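Local coordinates for putative type VI secretion protein (Escherichia coli, PDB 6SKI) that acts as a phospholipase effector of the type VI secretion system, probably hydrolysing membrane lipids of target cells, and is loaded onto and inhibited by the VgrG spike, at residues Leu37-Phe42 and Ile189-Phe194; Ile124-Ser129 and Met165-Gln170; Ala202-Ala207 and Val267-Arg272; Ser235-Phe240 and Val275-Phe280. All coordinates share one frame; numbering follows the deposited sequence.

Overall arrangement
The four contacts lie in one alpha/beta region; interactions 1, 2 and 4 reach its mostly parallel sheet, and interaction 3 packs beside it. Interactions 1 and 4 pair neighbouring strands: strand 184-195 lies between 22-43 and 237-243, and Asp192 of interaction 1 forms a salt bridge with Arg239 of interaction 4. Interaction 2 lays helix 156-178 on the sheet, while interaction 3 ties helix 198-211 to the loop 267-272. Interaction 1 is wholly buried and rests on backbone bonds, aliphatic groups and phenyl rings. Charged side chains carry much of interactions 2 to 4, Arg167, Lys268 and Lys277 partly exposed but Arg204 buried. Phe206, on the helix of interaction 3, packs against residues of interactions 1 and 2.

Interaction 1: residues Leu37-Phe42 and Ile189-Phe194; sequences LTIGIF and IQFDVF
Ile39, Ile41 and Phe191 make the closely packed face of this strand pair. Ile41 sets CG1 beside its own backbone N (chi1 -38°), so that CD1 reaches Phe191 CD1 at 3.6 Å, crossing the ring obliquely, while Ile39 CB sits 3.8 Å from the same Phe191 CD1. At the start of this face the fit is looser: Leu37 and Ile189 run side by side, their nearest methyls, Leu37 CD2 and Ile189 CD1, 4.1 Å apart. Beneath the side chains, strands 22-43 and 184-195 run parallel in the central sheet of an alpha/beta-hydrolase-like core, joined by five backbone bonds that alternate in direction, among them Gln190 N to Leu37 O (2.8 Å, nearly straight at 170°) and Asp192 N to Ile39 O (3.0 Å). The other face mixes polar and aromatic groups. Thr38 turns its methyl CG2 toward the Asp192 carboxylate, whose charge is met by Arg239 and the hydroxyl of Tyr109. Further along, Phe42 and Phe194 stand side by side with planes only 10° apart, but they are slid so far, centroids 4.9 Å apart, that they barely overlap. Gly40, having no side chain, lets the Phe42 ring lean over its backbone, and Leu105 of helix 101-108 touches both rings.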
# COMPACT_ATOMS: atom_id res chain seq x y z
N LEU A 37 -17.57 -10.89 13.66
CA LEU A 37 -17.48 -10.26 12.35
C LEU A 37 -16.08 -9.71 12.16
O LEU A 37 -15.62 -8.87 12.94
CB LEU A 37 -18.52 -9.15 12.20
CG LEU A 37 -18.55 -8.44 10.85
CD1 LEU A 37 -18.86 -9.42 9.74
CD2 LEU A 37 -19.58 -7.35 10.89
N THR A 38 -15.40 -10.18 11.12
CA THR A 38 -14.07 -9.72 10.78
C THR A 38 -14.16 -8.83 9.54
O THR A 38 -14.74 -9.23 8.53
CB THR A 38 -13.13 -10.89 10.51
OG1 THR A 38 -13.45 -11.97 11.40
CG2 THR A 38 -11.70 -10.47 10.73
N ILE A 39 -13.59 -7.64 9.63
CA ILE A 39 -13.54 -6.71 8.51
C ILE A 39 -12.14 -6.75 7.94
O ILE A 39 -11.17 -6.40 8.63
CB ILE A 39 -13.95 -5.29 8.93
CG1 ILE A 39 -15.21 -5.34 9.79
CG2 ILE A 39 -14.16 -4.43 7.70
CD1 ILE A 39 -15.71 -3.98 10.21
N GLY A 40 -12.02 -7.18 6.69
CA GLY A 40 -10.74 -7.22 6.03
C GLY A 40 -10.38 -5.87 5.46
O GLY A 40 -11.03 -5.40 4.52
N ILE A 41 -9.36 -5.24 6.02
CA ILE A 41 -8.93 -3.91 5.61
C ILE A 41 -7.75 -4.09 4.67
O ILE A 41 -6.74 -4.69 5.04
CB ILE A 41 -8.57 -3.03 6.81
CG1 ILE A 41 -9.52 -3.30 7.96
CG2 ILE A 41 -8.64 -1.58 6.43
CD1 ILE A 41 -10.87 -2.66 7.78
N PHE A 42 -7.88 -3.57 3.45
CA PHE A 42 -6.90 -3.79 2.40
C PHE A 42 -6.40 -2.44 1.93
O PHE A 42 -7.09 -1.75 1.17
CB PHE A 42 -7.51 -4.59 1.25
CG PHE A 42 -7.80 -6.02 1.60
CD1 PHE A 42 -9.06 -6.41 1.98
CD2 PHE A 42 -6.80 -6.97 1.54
CE1 PHE A 42 -9.33 -7.71 2.30
CE2 PHE A 42 -7.07 -8.28 1.86
CZ PHE A 42 -8.33 -8.65 2.24
N ILE A 189 -15.92 -7.42 16.80
CA ILE A 189 -15.49 -6.81 15.55
C ILE A 189 -13.99 -7.02 15.45
O ILE A 189 -13.22 -6.47 16.24
CB ILE A 189 -15.85 -5.32 15.47
CG1 ILE A 189 -17.36 -5.14 15.39
CG2 ILE A 189 -15.15 -4.67 14.29
CD1 ILE A 189 -17.92 -5.26 14.00
N GLN A 190 -13.58 -7.85 14.50
CA GLN A 190 -12.17 -8.10 14.23
C GLN A 190 -11.75 -7.40 12.95
O GLN A 190 -12.58 -7.01 12.13
CB GLN A 190 -11.91 -9.60 14.12
CG GLN A 190 -11.53 -10.27 15.42
CD GLN A 190 -11.50 -11.77 15.29
OE1 GLN A 190 -12.03 -12.33 14.33
NE2 GLN A 190 -10.89 -12.44 16.25
N PHE A 191 -10.44 -7.23 12.79
CA PHE A 191 -9.87 -6.62 11.60
C PHE A 191 -8.74 -7.48 11.07
O PHE A 191 -7.89 -7.94 11.84
CB PHE A 191 -9.35 -5.21 11.89
CG PHE A 191 -10.42 -4.20 12.16
CD1 PHE A 191 -11.25 -3.77 11.14
CD2 PHE A 191 -10.60 -3.68 13.42
CE1 PHE A 191 -12.23 -2.84 11.38
CE2 PHE A 191 -11.58 -2.75 13.66
CZ PHE A 191 -12.40 -2.33 12.64
N ASP A 192 -8.74 -7.71 9.76
CA ASP A 192 -7.59 -8.27 9.04
C ASP A 192 -7.06 -7.17 8.15
O ASP A 192 -7.64 -6.88 7.10
CB ASP A 192 -7.97 -9.50 8.24
CG ASP A 192 -8.37 -10.66 9.10
OD1 ASP A 192 -7.66 -10.94 10.09
OD2 ASP A 192 -9.39 -11.32 8.78
N VAL A 193 -5.95 -6.56 8.55
CA VAL A 193 -5.41 -5.40 7.86
C VAL A 193 -4.27 -5.86 6.96
O VAL A 193 -3.34 -6.53 7.41
CB VAL A 193 -4.93 -4.34 8.86
CG1 VAL A 193 -4.85 -2.99 8.19
CG2 VAL A 193 -5.87 -4.28 10.05
N PHE A 194 -4.37 -5.52 5.68
CA PHE A 194 -3.38 -5.87 4.68
C PHE A 194 -2.93 -4.60 3.97
O PHE A 194 -3.75 -3.74 3.65
CB PHE A 194 -3.95 -6.86 3.66
CG PHE A 194 -4.30 -8.19 4.24
CD1 PHE A 194 -5.54 -8.41 4.79
CD2 PHE A 194 -3.39 -9.22 4.23
CE1 PHE A 194 -5.87 -9.63 5.32
CE2 PHE A 194 -3.71 -10.45 4.76
CZ PHE A 194 -4.95 -10.65 5.30

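Interaction 2: residues Ile124-Ser129 and Met165-Gln170; sequences IKTYIS and MERITQ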
# COMPACT_ATOMS: atom_id res chain seq x y z
N ILE A 124 -16.23 -9.64 6.12
CA ILE A 124 -16.50 -8.63 5.12
C ILE A 124 -15.18 -7.94 4.82
O ILE A 124 -14.24 -7.97 5.63
CB ILE A 124 -17.57 -7.62 5.57
CG1 ILE A 124 -17.04 -6.76 6.72
CG2 ILE A 124 -18.83 -8.33 5.99
CD1 ILE A 124 -18.02 -5.73 7.20
N LYS A 125 -15.09 -7.33 3.65
CA LYS A 125 -13.81 -6.84 3.18
C LYS A 125 -13.95 -5.42 2.64
O LYS A 125 -15.02 -4.99 2.23
CB LYS A 125 -13.20 -7.76 2.12
CG LYS A 125 -14.05 -8.01 0.90
CD LYS A 125 -13.53 -9.24 0.18
CE LYS A 125 -14.11 -9.37 -1.21
NZ LYS A 125 -13.94 -10.76 -1.71
N THR A 126 -12.83 -4.71 2.68
CA THR A 126 -12.76 -3.31 2.33
C THR A 126 -11.47 -3.05 1.57
O THR A 126 -10.42 -3.60 1.91
CB THR A 126 -12.81 -2.43 3.58
OG1 THR A 126 -13.88 -2.86 4.43
CG2 THR A 126 -13.03 -1.02 3.20
N TYR A 127 -11.54 -2.20 0.55
CA TYR A 127 -10.39 -1.89 -0.28
C TYR A 127 -10.14 -0.39 -0.25
O TYR A 127 -11.02 0.40 -0.60
CB TYR A 127 -10.60 -2.37 -1.71
CG TYR A 127 -9.42 -2.09 -2.62
CD1 TYR A 127 -8.34 -2.96 -2.66
CD2 TYR A 127 -9.39 -0.96 -3.42
CE1 TYR A 127 -7.26 -2.71 -3.49
CE2 TYR A 127 -8.32 -0.70 -4.24
CZ TYR A 127 -7.26 -1.58 -4.27
OH TYR A 127 -6.19 -1.32 -5.09
N ILE A 128 -8.94 -0.00 0.17
CA ILE A 128 -8.49 1.38 0.15
C ILE A 128 -7.36 1.50 -0.86
O ILE A 128 -6.44 0.67 -0.86
CB ILE A 128 -8.05 1.85 1.54
CG1 ILE A 128 -9.18 1.67 2.55
CG2 ILE A 128 -7.63 3.30 1.51
CD1 ILE A 128 -9.05 0.44 3.41
N SER A 129 -7.43 2.51 -1.71
CA SER A 129 -6.45 2.67 -2.78
C SER A 129 -5.15 3.25 -2.22
O SER A 129 -5.02 3.54 -1.03
CB SER A 129 -7.01 3.54 -3.89
OG SER A 129 -7.41 4.81 -3.39
N MET A 165 -11.75 4.32 7.67
CA MET A 165 -12.90 4.39 8.58
C MET A 165 -14.20 4.60 7.81
O MET A 165 -15.21 3.93 8.08
CB MET A 165 -12.72 5.50 9.61
CG MET A 165 -11.33 5.61 10.15
SD MET A 165 -11.08 4.58 11.60
CE MET A 165 -9.30 4.43 11.61
N GLU A 166 -14.20 5.52 6.84
CA GLU A 166 -15.41 5.72 6.05
C GLU A 166 -15.78 4.47 5.26
O GLU A 166 -16.96 4.11 5.15
CB GLU A 166 -15.26 6.92 5.12
CG GLU A 166 -15.19 8.26 5.84
CD GLU A 166 -13.82 8.90 5.80
OE1 GLU A 166 -13.34 9.32 6.87
OE2 GLU A 166 -13.24 8.99 4.70
N ARG A 167 -14.78 3.78 4.72
CA ARG A 167 -15.04 2.56 3.97
C ARG A 167 -15.49 1.42 4.87
O ARG A 167 -16.26 0.55 4.45
CB ARG A 167 -13.79 2.18 3.17
CG ARG A 167 -13.52 3.08 1.99
CD ARG A 167 -14.09 2.48 0.72
NE ARG A 167 -14.22 3.47 -0.34
CZ ARG A 167 -13.34 3.64 -1.32
NH1 ARG A 167 -12.25 2.88 -1.38
NH2 ARG A 167 -13.54 4.57 -2.25
N ILE A 168 -15.03 1.41 6.13
CA ILE A 168 -15.54 0.46 7.11
C ILE A 168 -17.01 0.70 7.37
O ILE A 168 -17.81 -0.24 7.46
CB ILE A 168 -14.73 0.56 8.42
CG1 ILE A 168 -13.39 -0.17 8.29
CG2 ILE A 168 -15.52 -0.01 9.59
CD1 ILE A 168 -12.38 0.28 9.30
N THR A 169 -17.40 1.97 7.49
CA THR A 169 -18.81 2.30 7.64
C THR A 169 -19.61 1.79 6.45
O THR A 169 -20.68 1.18 6.62
CB THR A 169 -18.99 3.81 7.81
OG1 THR A 169 -18.64 4.19 9.14
CG2 THR A 169 -20.42 4.22 7.54
N GLN A 170 -19.11 2.02 5.24
CA GLN A 170 -19.82 1.58 4.05
C GLN A 170 -19.95 0.06 4.00
O GLN A 170 -21.01 -0.47 3.66
CB GLN A 170 -19.11 2.10 2.80
CG GLN A 170 -19.65 1.53 1.51
CD GLN A 170 -18.72 1.75 0.34
OE1 GLN A 170 -17.98 2.74 0.30
NE2 GLN A 170 -18.75 0.84 -0.63
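Helix 156-178 belongs to the connection of a beta-alpha-beta crossover: the chain leaves strand 121-128 and, after helix 144-154, passes through it to the parallel strand 184-195, with strand 22-43 between. Across this contact the segment axes approach to 8.4 Å and the helix runs roughly against the strand, at 145°. Thr126 points its side chain at the helix, and its methyl CG2, anti to the backbone N, meets Arg167 CB at 3.3 Å. A small beta-branched residue suits this place, since it fills the layer between strand and helix without pushing them apart. From that same CB the arginine bends at chi2 (-95°) and carries its guanidinium along the strand to the next carbonyl, where NH1 donates to Tyr127 O at 2.9 Å. The acceptor lies near the guanidinium plane and the donor in the carbonyl plane, although the angle at the hydrogen is only 135°. Glu163, one turn earlier, offers NH1 a long, weak ion pair. The aliphatic root of Arg167 packs inside while its charged end lies on the partly exposed side. Ile168, next along the helix, packs on Ile41 and Phe206, as an apolar helix face does against the sheet of a layered alpha/beta fold.

Interaction 3: residues Ala202-Ala207 and Val267-Arg272; sequences AARHFA and VKLELR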
# COMPACT_ATOMS: atom_id res chain seq x y z
N ALA A 202 0.25 2.72 6.37
CA ALA A 202 -1.15 2.96 6.69
C ALA A 202 -1.73 1.79 7.46
O ALA A 202 -2.34 1.98 8.52
CB ALA A 202 -1.95 3.21 5.42
N ALA A 203 -1.47 0.56 7.00
CA ALA A 203 -2.00 -0.58 7.73
C ALA A 203 -1.49 -0.58 9.15
O ALA A 203 -2.28 -0.66 10.10
CB ALA A 203 -1.63 -1.89 7.03
N ARG A 204 -0.18 -0.38 9.32
CA ARG A 204 0.36 -0.34 10.67
C ARG A 204 -0.28 0.79 11.45
O ARG A 204 -0.75 0.58 12.58
CB ARG A 204 1.88 -0.18 10.60
CG ARG A 204 2.55 -1.39 9.99
CD ARG A 204 3.96 -1.09 9.52
NE ARG A 204 4.88 -0.89 10.62
CZ ARG A 204 6.17 -1.21 10.58
NH1 ARG A 204 6.67 -1.76 9.48
NH2 ARG A 204 6.95 -1.00 11.62
N HIS A 205 -0.42 1.96 10.83
CA HIS A 205 -1.08 3.06 11.51
C HIS A 205 -2.49 2.66 11.91
O HIS A 205 -2.88 2.83 13.07
CB HIS A 205 -1.11 4.30 10.61
CG HIS A 205 -1.52 5.55 11.32
ND1 HIS A 205 -2.66 6.25 10.99
CD2 HIS A 205 -0.96 6.22 12.35
CE1 HIS A 205 -2.78 7.30 11.79
NE2 HIS A 205 -1.76 7.30 12.62
N PHE A 206 -3.23 2.04 10.99
CA PHE A 206 -4.58 1.61 11.32
C PHE A 206 -4.56 0.67 12.51
O PHE A 206 -5.32 0.85 13.47
CB PHE A 206 -5.24 0.94 10.11
CG PHE A 206 -6.65 0.50 10.36
CD1 PHE A 206 -7.70 1.36 10.16
CD2 PHE A 206 -6.91 -0.78 10.80
CE1 PHE A 206 -8.99 0.95 10.40
CE2 PHE A 206 -8.20 -1.20 11.03
CZ PHE A 206 -9.24 -0.33 10.83
N ALA A 207 -3.63 -0.29 12.51
CA ALA A 207 -3.58 -1.24 13.61
C ALA A 207 -3.36 -0.51 14.92
O ALA A 207 -4.01 -0.81 15.93
CB ALA A 207 -2.49 -2.28 13.37
N VAL A 267 2.32 9.38 12.01
CA VAL A 267 2.14 7.98 11.62
C VAL A 267 2.75 7.09 12.69
O VAL A 267 3.88 7.31 13.14
CB VAL A 267 2.72 7.70 10.22
CG1 VAL A 267 2.27 8.77 9.25
CG2 VAL A 267 4.23 7.62 10.24
N LYS A 268 1.97 6.12 13.15
CA LYS A 268 2.39 5.18 14.17
C LYS A 268 2.71 3.87 13.48
O LYS A 268 1.82 3.20 12.94
CB LYS A 268 1.29 5.02 15.22
CG LYS A 268 1.31 6.11 16.28
CD LYS A 268 -0.08 6.69 16.55
CE LYS A 268 -1.19 5.76 16.11
NZ LYS A 268 -2.54 6.32 16.43
N LEU A 269 3.99 3.50 13.47
CA LEU A 269 4.45 2.34 12.73
C LEU A 269 5.05 1.27 13.64
O LEU A 269 5.50 0.24 13.13
CB LEU A 269 5.49 2.75 11.68
CG LEU A 269 4.96 3.51 10.47
CD1 LEU A 269 5.89 3.33 9.30
CD2 LEU A 269 3.56 3.07 10.13
N GLU A 270 5.05 1.48 14.94
CA GLU A 270 5.63 0.53 15.88
C GLU A 270 4.54 -0.44 16.30
O GLU A 270 3.44 -0.02 16.66
CB GLU A 270 6.22 1.25 17.10
CG GLU A 270 7.27 0.44 17.85
CD GLU A 270 6.82 0.04 19.24
OE1 GLU A 270 6.20 0.87 19.94
OE2 GLU A 270 7.10 -1.11 19.64
N LEU A 271 4.85 -1.73 16.25
CA LEU A 271 3.87 -2.78 16.47
C LEU A 271 4.20 -3.48 17.78
O LEU A 271 5.09 -4.33 17.84
CB LEU A 271 3.86 -3.76 15.30
CG LEU A 271 3.64 -3.15 13.92
CD1 LEU A 271 3.78 -4.20 12.84
CD2 LEU A 271 2.30 -2.46 13.85
N ARG A 272 3.49 -3.11 18.84
CA ARG A 272 3.72 -3.67 20.15
C ARG A 272 3.02 -5.02 20.26
O ARG A 272 2.11 -5.32 19.48
CB ARG A 272 3.24 -2.67 21.21
CG ARG A 272 4.09 -1.41 21.24
CD ARG A 272 3.52 -0.34 22.15
NE ARG A 272 2.17 0.07 21.77
CZ ARG A 272 1.21 0.33 22.64
NH1 ARG A 272 1.44 0.23 23.94
NH2 ARG A 272 0.01 0.70 22.21
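This is a helix-to-loop contact, in which irregular residues 267-272, between strands 237-243 and 278-284, lie along helix 198-211 and are held by side chains of two consecutive helix residues. Arg204 does the polar work. Its chain bends at chi3 (71°) and presents one edge of the guanidinium to Leu269 O, which receives NE at 2.8 Å and NH2 at 2.4 Å. Both bonds lie close to the guanidinium plane and in the carbonyl plane, NE on a lone pair. Two donors to one oxygen fix the rotation of the flat group and satisfy a carbonyl that no regular strand pairing serves. NH1 goes instead to Asn295 O, so the buried arginine joins the loop to a further part of the chain. Its aliphatic part is packed as well: Leu269 CD2 lies 3.7 Å from Arg204 CB, and Leu271 crosses the chain at about a right angle, its CD2 4.0 Å from the same CB and its CD1 over one face of the guanidinium. His205 swings its ring anti to the backbone N (chi1 -168°), bringing the CD2 edge up to Lys268 N at 3.0 Å. NE2 has a weak bond to Gly266 O, and ND1 one to Thr161 OG1. Lys268 NZ stands 4.0 Å from His205 NE2, which would tend to disfavour a charged imidazole, though Glu212 pairs with the lysine. Helix 198-211 follows strand 184-195 across the Gly-X-Ser-X-Gly sequence around Ser197, consistent with the nucleophile elbow of an alpha/beta-hydrolase, Ser197 being the probable nucleophile.

Interaction 4: residues Ser235-Phe240 and Val275-Phe280; sequences SGEVRF and VAKKVF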
# COMPACT_ATOMS: atom_id res chain seq x y z
N SER A 235 -13.88 -0.23 19.50
CA SER A 235 -13.14 0.08 18.28
C SER A 235 -12.61 -1.17 17.60
O SER A 235 -11.95 -1.05 16.56
CB SER A 235 -11.98 1.03 18.60
OG SER A 235 -12.44 2.34 18.84
N GLY A 236 -12.88 -2.34 18.14
CA GLY A 236 -12.52 -3.58 17.49
C GLY A 236 -11.19 -4.13 17.96
O GLY A 236 -10.54 -3.62 18.87
N GLU A 237 -10.78 -5.20 17.29
CA GLU A 237 -9.51 -5.86 17.53
C GLU A 237 -8.93 -6.28 16.19
O GLU A 237 -9.67 -6.53 15.24
CB GLU A 237 -9.69 -7.06 18.48
CG GLU A 237 -8.46 -7.91 18.69
CD GLU A 237 -8.61 -8.85 19.86
OE1 GLU A 237 -9.67 -8.82 20.52
OE2 GLU A 237 -7.66 -9.62 20.13
N VAL A 238 -7.61 -6.35 16.11
CA VAL A 238 -6.93 -6.77 14.88
C VAL A 238 -6.51 -8.22 15.04
O VAL A 238 -5.81 -8.57 16.00
CB VAL A 238 -5.72 -5.87 14.57
CG1 VAL A 238 -5.02 -6.37 13.32
CG2 VAL A 238 -6.16 -4.44 14.38
N ARG A 239 -6.95 -9.07 14.11
CA ARG A 239 -6.58 -10.48 14.14
C ARG A 239 -5.26 -10.73 13.42
O ARG A 239 -4.33 -11.28 14.00
CB ARG A 239 -7.70 -11.32 13.52
CG ARG A 239 -7.52 -12.81 13.74
CD ARG A 239 -8.64 -13.61 13.12
NE ARG A 239 -8.97 -13.16 11.78
CZ ARG A 239 -9.91 -13.70 11.02
NH1 ARG A 239 -10.61 -14.73 11.48
NH2 ARG A 239 -10.16 -13.23 9.81
N PHE A 240 -5.17 -10.33 12.16
CA PHE A 240 -3.98 -10.54 11.35
C PHE A 240 -3.55 -9.24 10.70
O PHE A 240 -4.38 -8.53 10.12
CB PHE A 240 -4.21 -11.61 10.28
CG PHE A 240 -3.00 -11.87 9.43
CD1 PHE A 240 -1.90 -12.50 9.95
CD2 PHE A 240 -2.97 -11.47 8.11
CE1 PHE A 240 -0.79 -12.74 9.17
CE2 PHE A 240 -1.87 -11.71 7.33
CZ PHE A 240 -0.77 -12.34 7.86
N VAL A 275 -0.65 -5.37 19.30
CA VAL A 275 -1.21 -4.65 18.16
C VAL A 275 -2.10 -5.58 17.33
O VAL A 275 -3.03 -5.12 16.67
CB VAL A 275 -0.09 -4.03 17.31
CG1 VAL A 275 0.64 -5.09 16.50
CG2 VAL A 275 -0.64 -2.95 16.41
N ALA A 276 -1.83 -6.88 17.37
CA ALA A 276 -2.59 -7.87 16.63
C ALA A 276 -2.26 -9.23 17.19
O ALA A 276 -1.28 -9.41 17.92
CB ALA A 276 -2.28 -7.81 15.13
N LYS A 277 -3.09 -10.21 16.85
CA LYS A 277 -2.84 -11.57 17.32
C LYS A 277 -1.74 -12.24 16.52
O LYS A 277 -0.88 -12.92 17.08
CB LYS A 277 -4.14 -12.38 17.28
CG LYS A 277 -5.27 -11.72 18.05
CD LYS A 277 -6.44 -12.66 18.29
CE LYS A 277 -7.52 -12.46 17.25
NZ LYS A 277 -8.39 -11.29 17.55
N LYS A 278 -1.74 -12.05 15.20
CA LYS A 278 -0.67 -12.52 14.34
C LYS A 278 -0.28 -11.40 13.38
O LYS A 278 -1.15 -10.73 12.82
CB LYS A 278 -1.10 -13.76 13.54
CG LYS A 278 -1.50 -14.94 14.39
CD LYS A 278 -0.34 -15.48 15.19
CE LYS A 278 -0.54 -16.93 15.55
NZ LYS A 278 -1.14 -17.69 14.42
N VAL A 279 1.02 -11.20 13.21
CA VAL A 279 1.56 -10.22 12.28
C VAL A 279 2.58 -10.91 11.41
O VAL A 279 3.41 -11.69 11.91
CB VAL A 279 2.19 -9.02 13.01
CG1 VAL A 279 2.76 -8.03 12.02
CG2 VAL A 279 1.18 -8.34 13.91
N PHE A 280 2.52 -10.66 10.10
CA PHE A 280 3.48 -11.23 9.16
C PHE A 280 3.87 -10.17 8.14
O PHE A 280 2.99 -9.52 7.56
CB PHE A 280 2.90 -12.45 8.45
CG PHE A 280 3.89 -13.15 7.56
CD1 PHE A 280 4.96 -13.83 8.11
CD2 PHE A 280 3.74 -13.14 6.19
CE1 PHE A 280 5.86 -14.47 7.30
CE2 PHE A 280 4.64 -13.78 5.38
CZ PHE A 280 5.70 -14.45 5.94
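Two backbone carbonyls of strand 237-243 receive consecutive amides of residues 275-280, where strand 278-284 begins. Lys278 N donates to Arg239 O at 3.0 Å, nearly along the C=O axis, and Lys277 N donates to Val238 O at 3.3 Å, with a further weak bond to Arg239 O. Arg239 has a helix-like psi (-56°), and this kink turns both carbonyls to the same side. Around these bonds the side chains sort by character. Val238 CG1 rests on Ala276 CB at 3.6 Å, a small pair suited to the buried side, while Phe240, with CG anti to the backbone N, lies alongside Phe280 and brings CZ to within 3.7 Å of Phe280 CB. On the more open side Lys277 folds back at chi3 and chi4; its CE lies against Arg239 CG at 3.5 Å, and NZ forms a weakly bonded salt bridge with Glu237 OE2 at 3.2 Å. Further out, Asp192 of strand 184-195 takes Arg239 NH2 in a salt bridge, holding the guanidinium well away from the lysine ammonium, and Ala428 and Ala431 of helix 416-431 touch the Phe240 ring. The parallel pairing of Phe240 with Lys278 is consistent with the central sheet of an alpha/beta-hydrolase-type catalytic domain.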